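Long-range contacts in aspartate-semialdehyde dehydrogenase 2 (Vibrio cholerae, PDB 2R00), which catalyses the NADPH-dependent reductive dephosphorylation of L-aspartyl-4-phosphate to L-aspartate-semialdehyde, a step on the routes to lysine and methionine: residues F34-E39 with V55-F61; P114-F120 with L330-Y335; L140-Y144 with F224-I229. One frame throughout, in Å; residues are numbered along the deposited sequence.

The three contacts illustrate how a two-domain dehydrogenase is held together at different levels of its fold. Interaction 1 joins neighbouring strands 30-37 and 51-57 inside the sheet of the nucleotide-binding domain. Interaction 2 follows it along the chain and brings the end of helix 316-335, at the C-terminus, back onto a 3-10 segment of that same domain, its centre about 27 Å from that of interaction 1. Both segments of interaction 3 come between those of interaction 2 in sequence; they belong to the dimerisation domain, and the contact's centre lies about 20 Å from that of interaction 2 and 39 Å from that of interaction 1. The chain thus returns to its first domain after building the second.

Interaction 1 of 3, residues F34-E39 with V55-F61; sequences FLLASE and VQNVEEF
L36 reaches from strand 30-37 over the ring of F61: its CD2 stands 3.6 Å from the centroid of the F61 ring and 23° off the ring normal, a CH-pi contact, while CD1 of the same leucine lies against the CD2 and CE2 side of the ring. F61 comes to meet it with CG anti to the backbone N (chi1 -169°), which swings the ring toward L36 and F34. CE1 of F61 approaches CD2 of F34 at 3.6 Å, the two ring planes 59° apart. On the other face of the sheet V55, the third residue with much surface buried here, rests CG1 3.7 Å from A37 CB, and its second branch, CG2, lies beside L35 CB.

Between these two apolar sets runs a parallel ladder of backbone bonds. Q56 N gives to L35 O at 2.9 Å, A37 N to Q56 O at 3.1 Å, and V58 N to A37 O at 2.9 Å, all three close to straight. A water links L35 N to Q56 OE1. At the end of the strand, N57 OD1 accepts from the backbone N of E59 in an Asx turn, from a donor well above the carbonyl plane, and also from a second water.

The strands belong to the Rossmann-type nucleotide-binding domain, with V55 near T12 and A37 near S41, both predicted NADP(+)-binding residues. Chemically, the backbone groups in the ladder spend their polarity on each other, leaving apolar contacts to either side: F34, L36 and F61 on one, L35, V55 and A37 CB on the other. The amide of Q56 and its water border the first set, and N57 and the second water lie at the strand's end.

Interaction 2 of 3, residues P114-F120 with L330-Y335; sequences PEAIAEF and LLVRDY
F120 and Y335 meet as an offset edge-to-face pair, the edge of F120 turned to the face of Y335, with centroids 5.5 Å apart and planes at 68°. CE2 of F120 does the touching, 3.7 Å from Y335 CB and similarly close to CG. The phenylalanine owes this reach to a first torsion of 82°, which sets CG between its backbone N and carbonyl carbon and sends the ring across to the helix. One face of the same ring takes a methyl group, L331 CD1, at 3.9 Å from the centroid and 16° off the normal, a CH-pi contact.

The close packing continues through I117, whose two branches divide the work. CD1 pushes against L330 CB at 3.6 Å, and CG2 touches both L331 CD1 and the Y335 ring, 3.8 Å from CE1 of the tyrosine. A118 lies along the same ring, its CA and CB against CE2 and CZ, with CB 3.3 Å from Y335 OH. P114 adds its CB, set against L330 CD2 at the far end.

Around the hydroxyl of Y335 the contact changes character. No direct hydrogen bond joins the segments; instead a water donates to P114 O and lies 2.6 Å from Y335 OH, and a second water, which donates to E115 O, has only a weak link to that hydroxyl.

Residues 114-120 lie between strands 91-94 and 125-127 in the chain, and the C-terminal end of helix 316-335 packs on them. I117 and F120 also touch I126 of strand 125-127; F120 and L331 share V91 of strand 91-94, and L331 reaches I68 of strand 68-71, binding the final helix to the nucleotide-binding sheet.

Interaction 3 of 3, residues L140-Y144 with F224-I229; sequences LKPIY and FNDPSI
Y144 and F224 lay their rings face to face, centroids 4.5 Å apart and planes only 22° from parallel, joining helix 131-147 to the loop between helix 211-223 and strand 230-238 in the dimerisation domain. F224 is the bump: its CD1 stands over the centre of the tyrosine ring, and its CE1 sits 3.8 Å from Y144 CG, while its edge fits into a shallow hollow edged by L140 CB and K141 CD. Y144 extends from its helix with CG anti to its own N (chi1 -176°), carrying the ring alongside that of F224 and the hydroxyl out to the loop. There I229 supplies a second bump, its CD1 abutting the tyrosine at CE1, 3.4 Å away.

Beyond the ring, Y144 OH donates to D226 OD1 at 2.7 Å, meeting it on the anti side, 19° out of the carboxylate plane. The other oxygen, OD2, accepts both from S228 OG and from the backbone N of S228, the latter closing an Asx turn within a type I turn. N225, with positive phi, ends helix 211-223 as the C-prime residue of a Schellman motif.

Three donors therefore grip one carboxylate, which fixes its rotation and would be expected to favour its charged form; stacking holds the tyrosine that supplies one of them.

Interaction 1 of 3, residues F34-E39 with V55-F61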
loop_
_atom_site.group_PDB
_atom_site.type_symbol
_atom_site.label_atom_id
_atom_site.label_comp_id
_atom_site.label_asym_id
_atom_site.label_seq_id
_atom_site.Cartn_x
_atom_site.Cartn_y
_atom_site.Cartn_z
ATOM N N PHE A 34 6.115 21.543 -34.166
ATOM C CA PHE A 34 5.769 20.491 -35.122
ATOM C C PHE A 34 5.161 19.292 -34.395
ATOM O O PHE A 34 5.642 18.878 -33.334
ATOM C CB PHE A 34 6.995 20.057 -35.940
ATOM C CG PHE A 34 7.640 21.177 -36.713
ATOM C CD1 PHE A 34 8.614 21.977 -36.126
ATOM C CD2 PHE A 34 7.273 21.431 -38.032
ATOM C CE1 PHE A 34 9.220 23.021 -36.839
ATOM C CE2 PHE A 34 7.873 22.467 -38.749
ATOM C CZ PHE A 34 8.844 23.262 -38.149
ATOM N N LEU A 35 4.090 18.753 -34.959
ATOM C CA LEU A 35 3.424 17.607 -34.372
ATOM C C LEU A 35 3.549 16.424 -35.316
ATOM O O LEU A 35 3.160 16.506 -36.486
ATOM C CB LEU A 35 1.958 17.928 -34.062
ATOM C CG LEU A 35 1.715 19.125 -33.137
ATOM C CD1 LEU A 35 0.216 19.418 -32.988
ATOM C CD2 LEU A 35 2.371 18.926 -31.765
ATOM N N LEU A 36 4.121 15.338 -34.806
ATOM C CA LEU A 36 4.421 14.159 -35.613
ATOM C C LEU A 36 3.673 12.940 -35.100
ATOM O O LEU A 36 3.462 12.784 -33.898
ATOM C CB LEU A 36 5.931 13.885 -35.628
ATOM C CG LEU A 36 6.824 15.086 -35.950
ATOM C CD1 LEU A 36 8.276 14.849 -35.570
ATOM C CD2 LEU A 36 6.684 15.461 -37.420
ATOM N N ALA A 37 3.252 12.096 -36.034
ATOM C CA ALA A 37 2.628 10.814 -35.727
ATOM C C ALA A 37 2.760 9.893 -36.943
ATOM O O ALA A 37 3.514 10.192 -37.870
ATOM C CB ALA A 37 1.164 11.006 -35.344
ATOM N N SER A 38 2.038 8.777 -36.929
ATOM C CA SER A 38 1.992 7.885 -38.082
ATOM C C SER A 38 1.105 8.502 -39.167
ATOM O O SER A 38 0.479 9.546 -38.955
ATOM C CB SER A 38 1.478 6.496 -37.683
ATOM O OG SER A 38 0.057 6.456 -37.679
ATOM N N GLU A 39 1.052 7.844 -40.323
ATOM C CA GLU A 39 0.280 8.327 -41.461
ATOM C C GLU A 39 -1.220 8.410 -41.172
ATOM O O GLU A 39 -1.917 9.240 -41.760
ATOM C CB GLU A 39 0.529 7.443 -42.683
ATOM C CG GLU A 39 0.290 8.146 -44.015
ATOM C CD GLU A 39 0.629 7.279 -45.221
ATOM O OE1 GLU A 39 1.353 6.268 -45.059
ATOM O OE2 GLU A 39 0.175 7.619 -46.337
ATOM N N VAL A 55 -0.784 17.951 -37.630
ATOM C CA VAL A 55 -0.016 16.702 -37.485
ATOM C C VAL A 55 0.478 16.239 -38.861
ATOM O O VAL A 55 -0.283 16.233 -39.834
ATOM C CB VAL A 55 -0.847 15.590 -36.796
ATOM C CG1 VAL A 55 -0.043 14.290 -36.651
ATOM C CG2 VAL A 55 -1.356 16.061 -35.427
ATOM N N GLN A 56 1.758 15.889 -38.943
ATOM C CA GLN A 56 2.316 15.327 -40.171
ATOM C C GLN A 56 2.928 13.951 -39.931
ATOM O O GLN A 56 3.144 13.539 -38.787
ATOM C CB GLN A 56 3.331 16.281 -40.829
ATOM C CG GLN A 56 4.434 16.776 -39.920
ATOM C CD GLN A 56 5.258 17.888 -40.540
ATOM O OE1 GLN A 56 5.208 19.037 -40.086
ATOM N NE2 GLN A 56 6.026 17.556 -41.583
ATOM N N ASN A 57 3.189 13.240 -41.020
ATOM C CA ASN A 57 3.770 11.911 -40.963
ATOM C C ASN A 57 5.253 11.999 -40.618
ATOM O O ASN A 57 6.012 12.725 -41.262
ATOM C CB ASN A 57 3.542 11.210 -42.306
ATOM C CG ASN A 57 3.959 9.751 -42.298
ATOM O OD1 ASN A 57 4.600 9.264 -41.363
ATOM N ND2 ASN A 57 3.603 9.046 -43.362
ATOM N N VAL A 58 5.653 11.276 -39.577
ATOM C CA VAL A 58 7.058 11.229 -39.152
ATOM C C VAL A 58 7.995 10.748 -40.277
ATOM O O VAL A 58 9.129 11.211 -40.378
ATOM C CB VAL A 58 7.239 10.381 -37.840
ATOM C CG1 VAL A 58 6.860 8.905 -38.052
ATOM C CG2 VAL A 58 8.642 10.531 -37.286
ATOM N N GLU A 59 7.492 9.850 -41.124
ATOM C CA GLU A 59 8.254 9.267 -42.237
ATOM C C GLU A 59 8.716 10.307 -43.260
ATOM O O GLU A 59 9.719 10.096 -43.951
ATOM C CB GLU A 59 7.418 8.201 -42.951
ATOM C CG GLU A 59 7.017 6.992 -42.091
ATOM C CD GLU A 59 8.124 5.952 -41.946
ATOM O OE1 GLU A 59 9.201 6.112 -42.564
ATOM O OE2 GLU A 59 7.912 4.966 -41.205
ATOM N N GLU A 60 7.971 11.411 -43.364
ATOM C CA GLU A 60 8.292 12.492 -44.304
ATOM C C GLU A 60 8.986 13.702 -43.653
ATOM O O GLU A 60 9.414 14.628 -44.350
ATOM C CB GLU A 60 7.027 12.944 -45.057
ATOM C CG GLU A 60 6.258 11.821 -45.776
ATOM C CD GLU A 60 4.969 12.308 -46.451
ATOM O OE1 GLU A 60 4.282 13.202 -45.896
ATOM O OE2 GLU A 60 4.628 11.785 -47.540
ATOM N N PHE A 61 9.126 13.685 -42.328
ATOM C CA PHE A 61 9.601 14.853 -41.590
ATOM C C PHE A 61 11.096 15.128 -41.754
ATOM O O PHE A 61 11.916 14.210 -41.683
ATOM C CB PHE A 61 9.227 14.734 -40.105
ATOM C CG PHE A 61 9.438 15.998 -39.321
ATOM C CD1 PHE A 61 8.693 17.144 -39.598
ATOM C CD2 PHE A 61 10.381 16.047 -38.291
ATOM C CE1 PHE A 61 8.885 18.319 -38.867
ATOM C CE2 PHE A 61 10.576 17.210 -37.553
ATOM C CZ PHE A 61 9.828 18.351 -37.842
HETATM O O HOH W 1 3.409 19.904 -37.560
HETATM O O HOH W 2 4.114 6.651 -40.470
#

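Interaction 2 of 3, residues P114-F120 with L330-Y335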
loop_
_atom_site.group_PDB
_atom_site.type_symbol
_atom_site.label_atom_id
_atom_site.label_comp_id
_atom_site.label_asym_id
_atom_site.label_seq_id
_atom_site.Cartn_x
_atom_site.Cartn_y
_atom_site.Cartn_z
ATOM N N PRO A 114 19.483 17.813 -12.105
ATOM C CA PRO A 114 19.482 18.601 -13.335
ATOM C C PRO A 114 20.871 18.665 -13.966
ATOM O O PRO A 114 20.971 18.889 -15.159
ATOM C CB PRO A 114 19.049 19.998 -12.866
ATOM C CG PRO A 114 19.463 20.056 -11.415
ATOM C CD PRO A 114 19.182 18.653 -10.925
ATOM N N GLU A 115 21.915 18.457 -13.158
ATOM C CA GLU A 115 23.306 18.418 -13.626
ATOM C C GLU A 115 23.527 17.370 -14.710
ATOM O O GLU A 115 24.358 17.559 -15.608
ATOM C CB GLU A 115 24.266 18.121 -12.467
ATOM C CG GLU A 115 25.009 19.330 -11.909
ATOM C CD GLU A 115 26.390 18.956 -11.350
ATOM O OE1 GLU A 115 26.459 18.145 -10.387
ATOM O OE2 GLU A 115 27.410 19.471 -11.882
ATOM N N ALA A 116 22.777 16.270 -14.620
ATOM C CA ALA A 116 22.867 15.176 -15.580
ATOM C C ALA A 116 22.518 15.605 -17.007
ATOM O O ALA A 116 22.973 14.980 -17.973
ATOM C CB ALA A 116 21.984 13.978 -15.130
ATOM N N ILE A 117 21.738 16.676 -17.141
ATOM C CA ILE A 117 21.335 17.190 -18.461
ATOM C C ILE A 117 22.528 17.474 -19.384
ATOM O O ILE A 117 22.405 17.360 -20.598
ATOM C CB ILE A 117 20.421 18.444 -18.346
ATOM C CG1 ILE A 117 19.102 18.065 -17.678
ATOM C CG2 ILE A 117 20.154 19.081 -19.737
ATOM C CD1 ILE A 117 18.163 19.224 -17.402
ATOM N N ALA A 118 23.679 17.810 -18.796
ATOM C CA ALA A 118 24.908 18.122 -19.542
ATOM C C ALA A 118 25.330 16.966 -20.430
ATOM O O ALA A 118 25.921 17.169 -21.501
ATOM C CB ALA A 118 26.040 18.485 -18.580
ATOM N N GLU A 119 25.012 15.750 -19.980
ATOM C CA GLU A 119 25.337 14.530 -20.718
ATOM C C GLU A 119 24.470 14.311 -21.964
ATOM O O GLU A 119 24.601 13.281 -22.623
ATOM C CB GLU A 119 25.262 13.300 -19.803
ATOM C CG GLU A 119 26.165 13.353 -18.582
ATOM C CD GLU A 119 27.633 13.039 -18.873
ATOM O OE1 GLU A 119 27.984 12.689 -20.020
ATOM O OE2 GLU A 119 28.451 13.126 -17.926
ATOM N N PHE A 120 23.603 15.275 -22.294
ATOM C CA PHE A 120 22.786 15.189 -23.510
ATOM C C PHE A 120 23.678 15.085 -24.738
ATOM O O PHE A 120 23.281 14.529 -25.757
ATOM C CB PHE A 120 21.833 16.387 -23.649
ATOM C CG PHE A 120 22.482 17.633 -24.226
ATOM C CD1 PHE A 120 22.491 17.860 -25.605
ATOM C CD2 PHE A 120 23.084 18.570 -23.392
ATOM C CE1 PHE A 120 23.090 19.004 -26.145
ATOM C CE2 PHE A 120 23.684 19.721 -23.920
ATOM C CZ PHE A 120 23.682 19.937 -25.301
ATOM N N LEU A 330 15.508 23.670 -18.821
ATOM C CA LEU A 330 16.884 23.734 -18.338
ATOM C C LEU A 330 17.903 23.551 -19.460
ATOM O O LEU A 330 18.957 24.196 -19.477
ATOM C CB LEU A 330 17.101 22.699 -17.233
ATOM C CG LEU A 330 17.058 23.137 -15.770
ATOM C CD1 LEU A 330 16.089 24.276 -15.500
ATOM C CD2 LEU A 330 16.735 21.933 -14.885
ATOM N N LEU A 331 17.570 22.675 -20.399
ATOM C CA LEU A 331 18.410 22.417 -21.558
ATOM C C LEU A 331 18.622 23.717 -22.339
ATOM O O LEU A 331 19.749 24.111 -22.614
ATOM C CB LEU A 331 17.755 21.343 -22.441
ATOM C CG LEU A 331 18.444 20.948 -23.743
ATOM C CD1 LEU A 331 19.814 20.359 -23.462
ATOM C CD2 LEU A 331 17.576 19.963 -24.508
ATOM N N VAL A 332 17.510 24.371 -22.657
ATOM C CA VAL A 332 17.463 25.649 -23.371
ATOM C C VAL A 332 18.195 26.783 -22.638
ATOM O O VAL A 332 18.898 27.588 -23.259
ATOM C CB VAL A 332 15.972 26.020 -23.621
ATOM C CG1 VAL A 332 15.686 27.517 -23.412
ATOM C CG2 VAL A 332 15.513 25.496 -24.981
ATOM N N ARG A 333 18.030 26.826 -21.316
ATOM C CA ARG A 333 18.598 27.872 -20.473
ATOM C C ARG A 333 20.128 27.820 -20.453
ATOM O O ARG A 333 20.797 28.833 -20.689
ATOM C CB ARG A 333 18.053 27.732 -19.046
ATOM C CG ARG A 333 18.236 28.958 -18.162
ATOM C CD ARG A 333 18.932 28.579 -16.859
ATOM N NE ARG A 333 18.012 28.217 -15.787
ATOM C CZ ARG A 333 18.349 27.515 -14.708
ATOM N NH1 ARG A 333 19.589 27.057 -14.552
ATOM N NH2 ARG A 333 17.436 27.252 -13.786
ATOM N N ASP A 334 20.672 26.634 -20.185
ATOM C CA ASP A 334 22.093 26.480 -19.869
ATOM C C ASP A 334 22.970 25.927 -20.995
ATOM O O ASP A 334 24.204 25.976 -20.894
ATOM C CB ASP A 334 22.259 25.605 -18.618
ATOM C CG ASP A 334 21.591 26.201 -17.390
ATOM O OD1 ASP A 334 21.462 27.440 -17.306
ATOM O OD2 ASP A 334 21.198 25.428 -16.495
ATOM N N TYR A 335 22.352 25.401 -22.056
ATOM C CA TYR A 335 23.116 24.730 -23.115
ATOM C C TYR A 335 22.851 25.241 -24.534
ATOM O O TYR A 335 23.549 24.855 -25.476
ATOM C CB TYR A 335 22.944 23.202 -23.020
ATOM C CG TYR A 335 23.316 22.647 -21.660
ATOM C CD1 TYR A 335 22.343 22.443 -20.680
ATOM C CD2 TYR A 335 24.645 22.356 -21.341
ATOM C CE1 TYR A 335 22.676 21.946 -19.426
ATOM C CE2 TYR A 335 24.990 21.868 -20.085
ATOM C CZ TYR A 335 23.996 21.661 -19.134
ATOM O OH TYR A 335 24.321 21.174 -17.886
HETATM O O HOH W 3 22.543 21.259 -16.049
HETATM O O HOH W 4 26.009 19.615 -15.368
#

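Interaction 3 of 3, residues L140-Y144 with F224-I229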
loop_
_atom_site.group_PDB
_atom_site.type_symbol
_atom_site.label_atom_id
_atom_site.label_comp_id
_atom_site.label_asym_id
_atom_site.label_seq_id
_atom_site.Cartn_x
_atom_site.Cartn_y
_atom_site.Cartn_z
ATOM N N LEU A 140 11.589 12.344 -2.030
ATOM C CA LEU A 140 12.683 11.819 -1.202
ATOM C C LEU A 140 13.950 12.666 -1.176
ATOM O O LEU A 140 14.713 12.616 -0.211
ATOM C CB LEU A 140 13.047 10.398 -1.640
ATOM C CG LEU A 140 12.517 9.199 -0.844
ATOM C CD1 LEU A 140 11.166 9.440 -0.228
ATOM C CD2 LEU A 140 12.519 7.933 -1.690
ATOM N N LYS A 141 14.181 13.421 -2.246
ATOM C CA LYS A 141 15.411 14.202 -2.379
ATOM C C LYS A 141 15.760 15.097 -1.170
ATOM O O LYS A 141 16.911 15.062 -0.719
ATOM C CB LYS A 141 15.431 14.993 -3.701
ATOM C CG LYS A 141 16.775 15.664 -4.042
ATOM C CD LYS A 141 17.960 14.707 -3.919
ATOM C CE LYS A 141 19.202 15.260 -4.623
ATOM N NZ LYS A 141 19.372 16.725 -4.433
ATOM N N PRO A 142 14.791 15.886 -0.643
ATOM C CA PRO A 142 15.084 16.670 0.573
ATOM C C PRO A 142 15.514 15.821 1.773
ATOM O O PRO A 142 16.364 16.249 2.551
ATOM C CB PRO A 142 13.745 17.366 0.874
ATOM C CG PRO A 142 13.038 17.394 -0.449
ATOM C CD PRO A 142 13.413 16.121 -1.109
ATOM N N ILE A 143 14.919 14.640 1.933
ATOM C CA ILE A 143 15.336 13.703 2.984
ATOM C C ILE A 143 16.739 13.148 2.707
ATOM O O ILE A 143 17.583 13.097 3.603
ATOM C CB ILE A 143 14.318 12.544 3.162
ATOM C CG1 ILE A 143 12.919 13.113 3.460
ATOM C CG2 ILE A 143 14.792 11.582 4.252
ATOM C CD1 ILE A 143 11.739 12.131 3.217
ATOM N N TYR A 144 16.985 12.745 1.462
ATOM C CA TYR A 144 18.299 12.266 1.051
ATOM C C TYR A 144 19.380 13.295 1.398
ATOM O O TYR A 144 20.369 12.972 2.062
ATOM C CB TYR A 144 18.309 11.980 -0.452
ATOM C CG TYR A 144 19.604 11.389 -0.961
ATOM C CD1 TYR A 144 19.902 10.049 -0.751
ATOM C CD2 TYR A 144 20.522 12.169 -1.670
ATOM C CE1 TYR A 144 21.084 9.496 -1.218
ATOM C CE2 TYR A 144 21.709 11.624 -2.145
ATOM C CZ TYR A 144 21.982 10.282 -1.912
ATOM O OH TYR A 144 23.154 9.713 -2.372
ATOM N N PHE A 224 19.732 9.132 -8.394
ATOM C CA PHE A 224 20.520 9.501 -7.207
ATOM C C PHE A 224 22.020 9.414 -7.474
ATOM O O PHE A 224 22.827 9.940 -6.700
ATOM C CB PHE A 224 20.186 8.589 -6.015
ATOM C CG PHE A 224 18.958 9.011 -5.213
ATOM C CD1 PHE A 224 18.752 10.338 -4.851
ATOM C CD2 PHE A 224 18.041 8.056 -4.778
ATOM C CE1 PHE A 224 17.631 10.719 -4.086
ATOM C CE2 PHE A 224 16.917 8.427 -4.011
ATOM C CZ PHE A 224 16.717 9.764 -3.668
ATOM N N ASN A 225 22.384 8.733 -8.563
ATOM C CA ASN A 225 23.775 8.417 -8.891
ATOM C C ASN A 225 24.491 7.746 -7.716
ATOM O O ASN A 225 25.609 8.118 -7.343
ATOM C CB ASN A 225 24.532 9.665 -9.376
ATOM C CG ASN A 225 25.846 9.322 -10.046
ATOM O OD1 ASN A 225 25.986 8.264 -10.676
ATOM N ND2 ASN A 225 26.825 10.206 -9.904
ATOM N N ASP A 226 23.830 6.750 -7.131
ATOM C CA ASP A 226 24.298 6.162 -5.891
ATOM C C ASP A 226 23.980 4.664 -5.871
ATOM O O ASP A 226 22.898 4.257 -5.434
ATOM C CB ASP A 226 23.669 6.910 -4.708
ATOM C CG ASP A 226 24.173 6.429 -3.352
ATOM O OD1 ASP A 226 23.842 7.096 -2.339
ATOM O OD2 ASP A 226 24.872 5.394 -3.285
ATOM N N PRO A 227 24.933 3.837 -6.344
ATOM C CA PRO A 227 24.777 2.378 -6.395
ATOM C C PRO A 227 24.605 1.720 -5.026
ATOM O O PRO A 227 24.183 0.558 -4.960
ATOM C CB PRO A 227 26.081 1.904 -7.054
ATOM C CG PRO A 227 27.048 3.018 -6.862
ATOM C CD PRO A 227 26.241 4.271 -6.868
ATOM N N SER A 228 24.905 2.455 -3.953
ATOM C CA SER A 228 24.787 1.935 -2.587
ATOM C C SER A 228 23.363 1.994 -2.010
ATOM O O SER A 228 23.037 1.252 -1.073
ATOM C CB SER A 228 25.792 2.606 -1.642
ATOM O OG SER A 228 25.367 3.900 -1.241
ATOM N N ILE A 229 22.512 2.855 -2.566
ATOM C CA ILE A 229 21.119 2.904 -2.112
ATOM C C ILE A 229 20.394 1.640 -2.531
ATOM O O ILE A 229 20.299 1.322 -3.720
ATOM C CB ILE A 229 20.331 4.116 -2.627
ATOM C CG1 ILE A 229 21.108 5.408 -2.403
ATOM C CG2 ILE A 229 19.002 4.213 -1.896
ATOM C CD1 ILE A 229 20.366 6.658 -2.878
#